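Mandelate racemase/muconate lactonizing enzyme, C-terminal domain protein (Paracoccus denitrificans, PDB 4DWD) binds magnesium and, as a member of the mandelate racemase/muconate lactonizing enzyme family, probably acts as a hydro-lyase. Local coordinates at residues G211-P225 with V237-Q250. Numbering follows the deposited sequence.
Sequences GRALEDLGYSWFEEP and VAQRLDITVSAGEQ
Arg212 lays one face of its guanidinium against CD2 of Leu241, while NH1 bonds OE1 of Glu215 (2.9 Å), which lies in the guanidinium plane and offers its syn lone pair. Arg212 NE also pairs with Asp242 of a neighbouring subunit. The salt bridge steadies Glu215, whose extended chain carries OE2 to the turn after helix 231-240. There one oxygen takes two backbone N-H groups from the same side of the carboxylate plane, Asp242 N at 2.7 Å and, straighter at 169°, Ile243 N at 2.8 Å. An alanine in place of Glu215 would probably leave both amides without their acceptor and Arg212 without its mate within the helix. With CG1 of Ile243 anti to its own backbone N (chi1 -175°), the chain runs out so that CD1 reaches CB of Tyr219 (3.6 Å). The Phe222 ring lies between Leu214 CD1 and Pro225 CB on opposite faces and meets Leu241 at its edge, 4.0 Å from CD2 of Phe222 to CD1 of Leu241. Parallel strand pairing runs through Phe222 N to Thr244 O, Ser246 N to Phe222 O (3.0 Å) and Glu224 N to Ser246 O (2.8 Å). OE1 of Glu223 forms a salt bridge with Lys160. In this beta-alpha-beta unit of the enolase-superfamily barrel, the C-terminal end of one strand and the loop after the next bring Glu223 and Glu249, both calcium ligands in a structure of this protein, to the metal site that Asp197 completes.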
ATOM      1  N   GLY B 211      12.032  -5.584 -23.324  1.00  9.32           N
ATOM      2  CA  GLY B 211      12.125  -4.183 -22.919  1.00  9.55           C
ATOM      3  C   GLY B 211      13.546  -3.699 -22.707  1.00  9.12           C
ATOM      4  O   GLY B 211      13.909  -2.620 -23.189  1.00  9.08           O
ATOM      5  N   ARG B 212      14.361  -4.483 -21.993  1.00  9.08           N
ATOM      6  CA  ARG B 212      15.755  -4.084 -21.771  1.00  9.14           C
ATOM      7  C   ARG B 212      16.536  -4.027 -23.074  1.00  9.36           C
ATOM      8  O   ARG B 212      17.342  -3.112 -23.275  1.00 10.03           O
ATOM      9  CB  ARG B 212      16.452  -5.010 -20.773  1.00  9.16           C
ATOM     10  CG  ARG B 212      15.882  -4.933 -19.365  1.00  9.11           C
ATOM     11  CD  ARG B 212      15.827  -3.498 -18.834  1.00  9.18           C
ATOM     12  NE  ARG B 212      15.495  -3.527 -17.411  1.00  8.83           N
ATOM     13  CZ  ARG B 212      15.049  -2.492 -16.710  1.00  7.86           C
ATOM     14  NH1 ARG B 212      14.898  -1.294 -17.280  1.00  8.65           N
ATOM     15  NH2 ARG B 212      14.790  -2.660 -15.416  1.00  8.31           N
ATOM     16  N   ALA B 213      16.291  -4.981 -23.966  1.00  9.23           N
ATOM     17  CA  ALA B 213      16.932  -4.953 -25.274  1.00 10.27           C
ATOM     18  C   ALA B 213      16.508  -3.734 -26.098  1.00  9.81           C
ATOM     19  O   ALA B 213      17.331  -3.110 -26.787  1.00 11.11           O
ATOM     20  CB  ALA B 213      16.670  -6.249 -26.027  1.00 10.64           C
ATOM     21  N   LEU B 214      15.228  -3.361 -26.000  1.00  9.21           N
ATOM     22  CA  LEU B 214      14.742  -2.175 -26.712  1.00  9.01           C
ATOM     23  C   LEU B 214      15.339  -0.890 -26.121  1.00  9.52           C
ATOM     24  O   LEU B 214      15.614   0.064 -26.853  1.00  9.73           O
ATOM     25  CB  LEU B 214      13.208  -2.107 -26.697  1.00  8.75           C
ATOM     26  CG  LEU B 214      12.505  -3.260 -27.415  1.00  8.96           C
ATOM     27  CD1 LEU B 214      11.012  -3.155 -27.194  1.00  9.75           C
ATOM     28  CD2 LEU B 214      12.812  -3.255 -28.902  1.00  9.37           C
ATOM     29  N   GLU B 215      15.548  -0.866 -24.799  1.00  9.33           N
ATOM     30  CA  GLU B 215      16.217   0.271 -24.153  1.00  9.12           C
ATOM     31  C   GLU B 215      17.658   0.419 -24.645  1.00  9.98           C
ATOM     32  O   GLU B 215      18.097   1.524 -24.950  1.00 11.91           O
ATOM     33  CB  GLU B 215      16.190   0.127 -22.631  1.00  9.63           C
ATOM     34  CG  GLU B 215      14.793   0.346 -22.059  1.00  9.18           C
ATOM     35  CD  GLU B 215      14.615  -0.110 -20.625  1.00  9.32           C
ATOM     36  OE1 GLU B 215      15.601  -0.500 -19.962  1.00 10.81           O
ATOM     37  OE2 GLU B 215      13.453  -0.074 -20.164  1.00  9.42           O
ATOM     38  N   ASP B 216      18.362  -0.705 -24.758  1.00 10.17           N
ATOM     39  CA  ASP B 216      19.717  -0.711 -25.295  1.00 12.36           C
ATOM     40  C   ASP B 216      19.738  -0.162 -26.729  1.00 11.41           C
ATOM     41  O   ASP B 216      20.714   0.468 -27.146  1.00 13.00           O
ATOM     42  CB  ASP B 216      20.292  -2.131 -25.271  1.00 13.11           C
ATOM     43  CG  ASP B 216      20.696  -2.595 -23.878  1.00 19.39           C
ATOM     44  OD1 ASP B 216      20.720  -1.775 -22.945  1.00 20.98           O
ATOM     45  OD2 ASP B 216      21.003  -3.795 -23.718  1.00 28.18           O
ATOM     46  N   LEU B 217      18.648  -0.380 -27.460  1.00 10.25           N
ATOM     47  CA  LEU B 217      18.520   0.102 -28.834  1.00 10.07           C
ATOM     48  C   LEU B 217      17.851   1.467 -28.916  1.00 10.39           C
ATOM     49  O   LEU B 217      17.538   1.926 -30.007  1.00 11.28           O
ATOM     50  CB  LEU B 217      17.719  -0.909 -29.650  1.00 10.07           C
ATOM     51  CG  LEU B 217      18.426  -2.234 -29.934  1.00 10.21           C
ATOM     52  CD1 LEU B 217      17.424  -3.265 -30.429  1.00 10.67           C
ATOM     53  CD2 LEU B 217      19.569  -2.044 -30.945  1.00 11.43           C
ATOM     54  N   GLY B 218      17.586   2.098 -27.770  1.00 10.28           N
ATOM     55  CA  GLY B 218      17.045   3.450 -27.746  1.00 10.59           C
ATOM     56  C   GLY B 218      15.623   3.590 -28.245  1.00 10.70           C
ATOM     57  O   GLY B 218      15.213   4.678 -28.633  1.00 10.89           O
ATOM     58  N   TYR B 219      14.856   2.501 -28.246  1.00 10.04           N
ATOM     59  CA  TYR B 219      13.458   2.604 -28.680  1.00  9.47           C
ATOM     60  C   TYR B 219      12.680   3.546 -27.768  1.00 10.47           C
ATOM     61  O   TYR B 219      13.010   3.688 -26.583  1.00 11.25           O
ATOM     62  CB  TYR B 219      12.788   1.217 -28.767  1.00  9.42           C
ATOM     63  CG  TYR B 219      12.997   0.514 -30.103  1.00  9.44           C
ATOM     64  CD1 TYR B 219      14.287   0.260 -30.595  1.00  9.15           C
ATOM     65  CD2 TYR B 219      11.902   0.097 -30.870  1.00  8.66           C
ATOM     66  CE1 TYR B 219      14.478  -0.364 -31.822  1.00  9.55           C
ATOM     67  CE2 TYR B 219      12.075  -0.535 -32.100  1.00  9.04           C
ATOM     68  CZ  TYR B 219      13.364  -0.769 -32.572  1.00  9.21           C
ATOM     69  OH  TYR B 219      13.515  -1.385 -33.799  1.00  9.60           O
ATOM     70  N   SER B 220      11.639   4.151 -28.332  1.00  9.83           N
ATOM     71  CA  SER B 220      10.893   5.179 -27.611  0.50 11.31           C
ATOM     72  C   SER B 220       9.704   4.663 -26.817  1.00 11.38           C
ATOM     73  O   SER B 220       9.438   5.153 -25.721  1.00 13.05           O
ATOM     74  CB  SER B 220      10.492   6.314 -28.547  0.50 12.28           C
ATOM     75  OG  SER B 220      11.633   7.091 -28.849  0.50 13.60           O
ATOM     76  N   TRP B 221       9.008   3.667 -27.339  1.00 10.29           N
ATOM     77  CA  TRP B 221       7.899   3.067 -26.600  1.00  9.81           C
ATOM     78  C   TRP B 221       7.718   1.632 -26.955  1.00  9.06           C
ATOM     79  O   TRP B 221       8.217   1.170 -27.991  1.00  8.88           O
ATOM     80  CB  TRP B 221       6.592   3.870 -26.722  1.00 10.13           C
ATOM     81  CG  TRP B 221       5.758   3.697 -27.958  1.00 10.25           C
ATOM     82  CD1 TRP B 221       4.643   2.876 -28.114  1.00 11.12           C
ATOM     83  CD2 TRP B 221       5.912   4.396 -29.229  1.00 10.88           C
ATOM     84  NE1 TRP B 221       4.095   3.030 -29.367  1.00 11.12           N
ATOM     85  CE2 TRP B 221       4.817   3.940 -30.085  1.00 11.16           C
ATOM     86  CE3 TRP B 221       6.801   5.348 -29.718  1.00 11.21           C
ATOM     87  CZ2 TRP B 221       4.657   4.410 -31.385  1.00 11.45           C
ATOM     88  CZ3 TRP B 221       6.625   5.814 -31.029  1.00 12.21           C
ATOM     89  CH2 TRP B 221       5.579   5.354 -31.838  1.00 13.16           C
ATOM     90  N   PHE B 222       6.988   0.932 -26.091  1.00  9.08           N
ATOM     91  CA  PHE B 222       6.835  -0.531 -26.125  1.00  8.61           C
ATOM     92  C   PHE B 222       5.368  -0.822 -25.871  1.00  8.69           C
ATOM     93  O   PHE B 222       4.893  -0.702 -24.743  1.00  8.84           O
ATOM     94  CB  PHE B 222       7.735  -1.120 -25.031  1.00  8.96           C
ATOM     95  CG  PHE B 222       7.839  -2.635 -24.988  1.00  8.60           C
ATOM     96  CD1 PHE B 222       7.570  -3.463 -26.095  1.00  9.13           C
ATOM     97  CD2 PHE B 222       8.306  -3.237 -23.815  1.00  8.57           C
ATOM     98  CE1 PHE B 222       7.739  -4.852 -26.001  1.00  9.16           C
ATOM     99  CE2 PHE B 222       8.461  -4.618 -23.722  1.00  8.96           C
ATOM    100  CZ  PHE B 222       8.188  -5.427 -24.808  1.00  8.76           C
ATOM    101  N   GLU B 223       4.645  -1.159 -26.938  1.00  9.27           N
ATOM    102  CA  GLU B 223       3.196  -1.253 -26.903  1.00  9.30           C
ATOM    103  C   GLU B 223       2.720  -2.677 -26.636  1.00 10.16           C
ATOM    104  O   GLU B 223       3.229  -3.632 -27.228  1.00 10.21           O
ATOM    105  CB  GLU B 223       2.641  -0.723 -28.234  1.00 10.24           C
ATOM    106  CG  GLU B 223       1.131  -0.618 -28.325  1.00 11.28           C
ATOM    107  CD  GLU B 223       0.672   0.269 -29.471  1.00 14.59           C
ATOM    108  OE1 GLU B 223       1.460   1.131 -29.925  1.00 11.87           O
ATOM    109  OE2 GLU B 223      -0.498   0.123 -29.889  1.00 17.04           O
ATOM    110  N   GLU B 224       1.729  -2.791 -25.745  1.00  9.63           N
ATOM    111  CA  GLU B 224       1.026  -4.051 -25.471  0.50 10.43           C
ATOM    112  C   GLU B 224       1.965  -5.259 -25.276  1.00 10.10           C
ATOM    113  O   GLU B 224       1.820  -6.292 -25.936  1.00 10.00           O
ATOM    114  CB  GLU B 224      -0.029  -4.326 -26.555  0.50 12.12           C
ATOM    115  CG  GLU B 224      -1.141  -3.284 -26.632  0.50 16.31           C
ATOM    116  CD  GLU B 224      -2.315  -3.568 -25.700  0.50 17.04           C
ATOM    117  OE1 GLU B 224      -2.521  -4.738 -25.296  0.50 14.55           O
ATOM    118  OE2 GLU B 224      -3.063  -2.625 -25.386  0.50 14.92           O
ATOM    119  N   PRO B 225       2.920  -5.156 -24.328  1.00  9.05           N
ATOM    120  CA  PRO B 225       3.865  -6.274 -24.167  1.00  9.70           C
ATOM    121  C   PRO B 225       3.245  -7.611 -23.716  1.00 10.20           C
ATOM    122  O   PRO B 225       3.687  -8.672 -24.176  1.00 10.25           O
ATOM    123  CB  PRO B 225       4.860  -5.755 -23.106  1.00 10.27           C
ATOM    124  CG  PRO B 225       4.161  -4.611 -22.428  1.00 10.11           C
ATOM    125  CD  PRO B 225       3.294  -3.992 -23.494  1.00 10.02           C
ATOM    126  N   VAL B 237       4.796  -4.172 -15.602  1.00  8.83           N
ATOM    127  CA  VAL B 237       5.863  -4.126 -16.588  1.00  9.08           C
ATOM    128  C   VAL B 237       6.181  -2.669 -16.905  1.00  9.00           C
ATOM    129  O   VAL B 237       7.369  -2.295 -16.990  1.00  9.63           O
ATOM    130  CB  VAL B 237       5.488  -4.920 -17.859  1.00  9.10           C
ATOM    131  CG1 VAL B 237       6.460  -4.645 -19.015  1.00  9.67           C
ATOM    132  CG2 VAL B 237       5.418  -6.413 -17.549  1.00 10.96           C
ATOM    133  N   ALA B 238       5.142  -1.835 -17.016  1.00  8.80           N
ATOM    134  CA  ALA B 238       5.335  -0.401 -17.269  1.00  8.84           C
ATOM    135  C   ALA B 238       6.196   0.256 -16.175  1.00  9.05           C
ATOM    136  O   ALA B 238       7.077   1.060 -16.471  1.00  9.62           O
ATOM    137  CB  ALA B 238       3.978   0.300 -17.384  1.00  8.74           C
ATOM    138  N   GLN B 239       5.952  -0.086 -14.918  1.00  8.79           N
ATOM    139  CA  GLN B 239       6.697   0.536 -13.835  1.00  9.20           C
ATOM    140  C   GLN B 239       8.090  -0.039 -13.663  1.00  9.26           C
ATOM    141  O   GLN B 239       8.968   0.651 -13.167  1.00 11.22           O
ATOM    142  CB  GLN B 239       5.914   0.458 -12.529  1.00 10.84           C
ATOM    143  CG  GLN B 239       4.691   1.363 -12.514  1.00 10.69           C
ATOM    144  CD  GLN B 239       5.043   2.838 -12.554  1.00 11.00           C
ATOM    145  OE1 GLN B 239       5.920   3.307 -11.812  1.00 14.07           O
ATOM    146  NE2 GLN B 239       4.369   3.583 -13.424  1.00 11.33           N
ATOM    147  N   ARG B 240       8.287  -1.287 -14.086  1.00  8.63           N
ATOM    148  CA  ARG B 240       9.593  -1.949 -13.922  1.00  9.24           C
ATOM    149  C   ARG B 240      10.599  -1.487 -14.973  1.00  9.35           C
ATOM    150  O   ARG B 240      11.783  -1.442 -14.691  1.00 11.03           O
ATOM    151  CB  ARG B 240       9.435  -3.471 -13.942  1.00  9.98           C
ATOM    152  CG  ARG B 240       8.882  -3.995 -12.625  1.00 10.80           C
ATOM    153  CD  ARG B 240       8.499  -5.458 -12.659  1.00 11.77           C
ATOM    154  NE  ARG B 240       9.693  -6.293 -12.644  1.00 12.93           N
ATOM    155  CZ  ARG B 240       9.674  -7.616 -12.596  1.00 14.54           C
ATOM    156  NH1 ARG B 240       8.514  -8.266 -12.566  1.00 16.03           N
ATOM    157  NH2 ARG B 240      10.823  -8.283 -12.589  1.00 15.82           N
ATOM    158  N   LEU B 241      10.124  -1.129 -16.161  1.00  8.36           N
ATOM    159  CA  LEU B 241      10.989  -0.722 -17.272  1.00  8.63           C
ATOM    160  C   LEU B 241      11.214   0.780 -17.320  1.00  9.31           C
ATOM    161  O   LEU B 241      10.500   1.550 -16.654  1.00 10.28           O
ATOM    162  CB  LEU B 241      10.394  -1.197 -18.603  1.00  8.29           C
ATOM    163  CG  LEU B 241      10.423  -2.709 -18.821  1.00  8.27           C
ATOM    164  CD1 LEU B 241       9.679  -2.977 -20.115  1.00  9.75           C
ATOM    165  CD2 LEU B 241      11.859  -3.218 -18.931  1.00 10.54           C
ATOM    166  N   ASP B 242      12.210   1.189 -18.110  1.00  8.81           N
ATOM    167  CA  ASP B 242      12.445   2.601 -18.400  1.00  8.92           C
ATOM    168  C   ASP B 242      11.738   3.014 -19.688  1.00  9.48           C
ATOM    169  O   ASP B 242      11.141   4.091 -19.750  1.00 10.07           O
ATOM    170  CB  ASP B 242      13.946   2.895 -18.525  1.00  8.73           C
ATOM    171  CG  ASP B 242      14.691   2.779 -17.205  1.00  9.65           C
ATOM    172  OD1 ASP B 242      14.056   2.839 -16.122  1.00  9.30           O
ATOM    173  OD2 ASP B 242      15.926   2.624 -17.278  1.00 11.19           O
ATOM    174  N   ILE B 243      11.818   2.174 -20.717  1.00  8.73           N
ATOM    175  CA  ILE B 243      11.105   2.452 -21.981  1.00  9.05           C
ATOM    176  C   ILE B 243       9.614   2.594 -21.660  1.00  9.08           C
ATOM    177  O   ILE B 243       9.086   1.885 -20.811  1.00  9.67           O
ATOM    178  CB  ILE B 243      11.351   1.363 -23.053  1.00  8.45           C
ATOM    179  CG1 ILE B 243      10.688   1.758 -24.393  1.00  8.73           C
ATOM    180  CG2 ILE B 243      10.874  -0.014 -22.581  1.00  8.87           C
ATOM    181  CD1 ILE B 243      11.156   0.918 -25.566  1.00  9.17           C
ATOM    182  N   THR B 244       8.946   3.526 -22.326  1.00  8.72           N
ATOM    183  CA  THR B 244       7.539   3.799 -22.051  1.00  9.52           C
ATOM    184  C   THR B 244       6.671   2.668 -22.559  1.00  9.89           C
ATOM    185  O   THR B 244       6.600   2.429 -23.764  1.00 10.27           O
ATOM    186  CB  THR B 244       7.096   5.089 -22.734  1.00  9.78           C
ATOM    187  OG1 THR B 244       7.941   6.155 -22.297  1.00 10.50           O
ATOM    188  CG2 THR B 244       5.626   5.406 -22.388  1.00 11.59           C
ATOM    189  N   VAL B 245       6.030   1.971 -21.629  1.00  9.67           N
ATOM    190  CA  VAL B 245       5.087   0.920 -21.957  1.00  9.18           C
ATOM    191  C   VAL B 245       3.726   1.549 -22.206  1.00  9.53           C
ATOM    192  O   VAL B 245       3.272   2.395 -21.434  1.00 10.12           O
ATOM    193  CB  VAL B 245       5.034  -0.128 -20.835  1.00  9.20           C
ATOM    194  CG1 VAL B 245       3.840  -1.066 -21.013  1.00 10.08           C
ATOM    195  CG2 VAL B 245       6.351  -0.898 -20.806  1.00 10.46           C
ATOM    196  N   SER B 246       3.095   1.172 -23.318  1.00  9.31           N
ATOM    197  CA  SER B 246       1.776   1.707 -23.665  1.00  9.19           C
ATOM    198  C   SER B 246       0.752   0.597 -23.812  1.00  9.06           C
ATOM    199  O   SER B 246       1.089  -0.532 -24.137  1.00  9.36           O
ATOM    200  CB  SER B 246       1.858   2.560 -24.942  1.00  9.87           C
ATOM    201  OG  SER B 246       2.183   1.764 -26.065  1.00 10.61           O
ATOM    202  N   ALA B 247      -0.505   0.937 -23.558  1.00  8.59           N
ATOM    203  CA  ALA B 247      -1.604  -0.002 -23.708  1.00  9.95           C
ATOM    204  C   ALA B 247      -2.860   0.820 -23.846  1.00  9.56           C
ATOM    205  O   ALA B 247      -2.797   2.047 -23.839  1.00  8.96           O
ATOM    206  CB  ALA B 247      -1.699  -0.924 -22.487  1.00  9.40           C
ATOM    207  N   GLY B 248      -3.997   0.154 -23.961  1.00  9.57           N
ATOM    208  CA  GLY B 248      -5.273   0.849 -24.066  1.00 10.25           C
ATOM    209  C   GLY B 248      -6.044   0.558 -25.335  1.00  9.71           C
ATOM    210  O   GLY B 248      -7.238   0.825 -25.408  1.00  9.61           O
ATOM    211  N   GLU B 249      -5.400  -0.006 -26.339  1.00  9.64           N
ATOM    212  CA  GLU B 249      -6.113  -0.240 -27.595  0.50 10.09           C
ATOM    213  C   GLU B 249      -7.225  -1.267 -27.416  1.00 10.32           C
ATOM    214  O   GLU B 249      -8.172  -1.257 -28.166  1.00 10.59           O
ATOM    215  CB  GLU B 249      -5.169  -0.653 -28.720  0.50 12.62           C
ATOM    216  CG  GLU B 249      -4.446  -1.956 -28.490  0.50 14.68           C
ATOM    217  CD  GLU B 249      -4.208  -2.704 -29.782  0.50 21.71           C
ATOM    218  OE1 GLU B 249      -4.497  -3.918 -29.833  0.50 25.93           O
ATOM    219  OE2 GLU B 249      -3.736  -2.074 -30.748  0.50 21.62           O
ATOM    220  N   GLN B 250      -7.068  -2.162 -26.442  1.00  9.75           N
ATOM    221  CA  GLN B 250      -8.102  -3.148 -26.090  1.00  8.95           C
ATOM    222  C   GLN B 250      -8.738  -2.799 -24.747  1.00  8.42           C
ATOM    223  O   GLN B 250      -9.088  -3.691 -23.967  1.00  9.40           O
ATOM    224  CB  GLN B 250      -7.524  -4.555 -26.048  1.00  9.93           C
ATOM    225  CG  GLN B 250      -6.991  -5.020 -27.395  1.00 11.36           C
ATOM    226  CD  GLN B 250      -6.512  -6.456 -27.343  1.00 12.27           C
ATOM    227  OE1 GLN B 250      -7.309  -7.394 -27.301  1.00 12.14           O
ATOM    228  NE2 GLN B 250      -5.198  -6.640 -27.342  1.00 14.82           N
TER
HETATM  229  O   HOH W   1      13.891   0.351 -15.006  1.00  9.24           O
HETATM  230  O   HOH W   2      17.381   2.189 -19.417  1.00 19.28           O
HETATM  231  O   HOH W   3      -2.253  -0.001 -27.025  1.00 13.47           O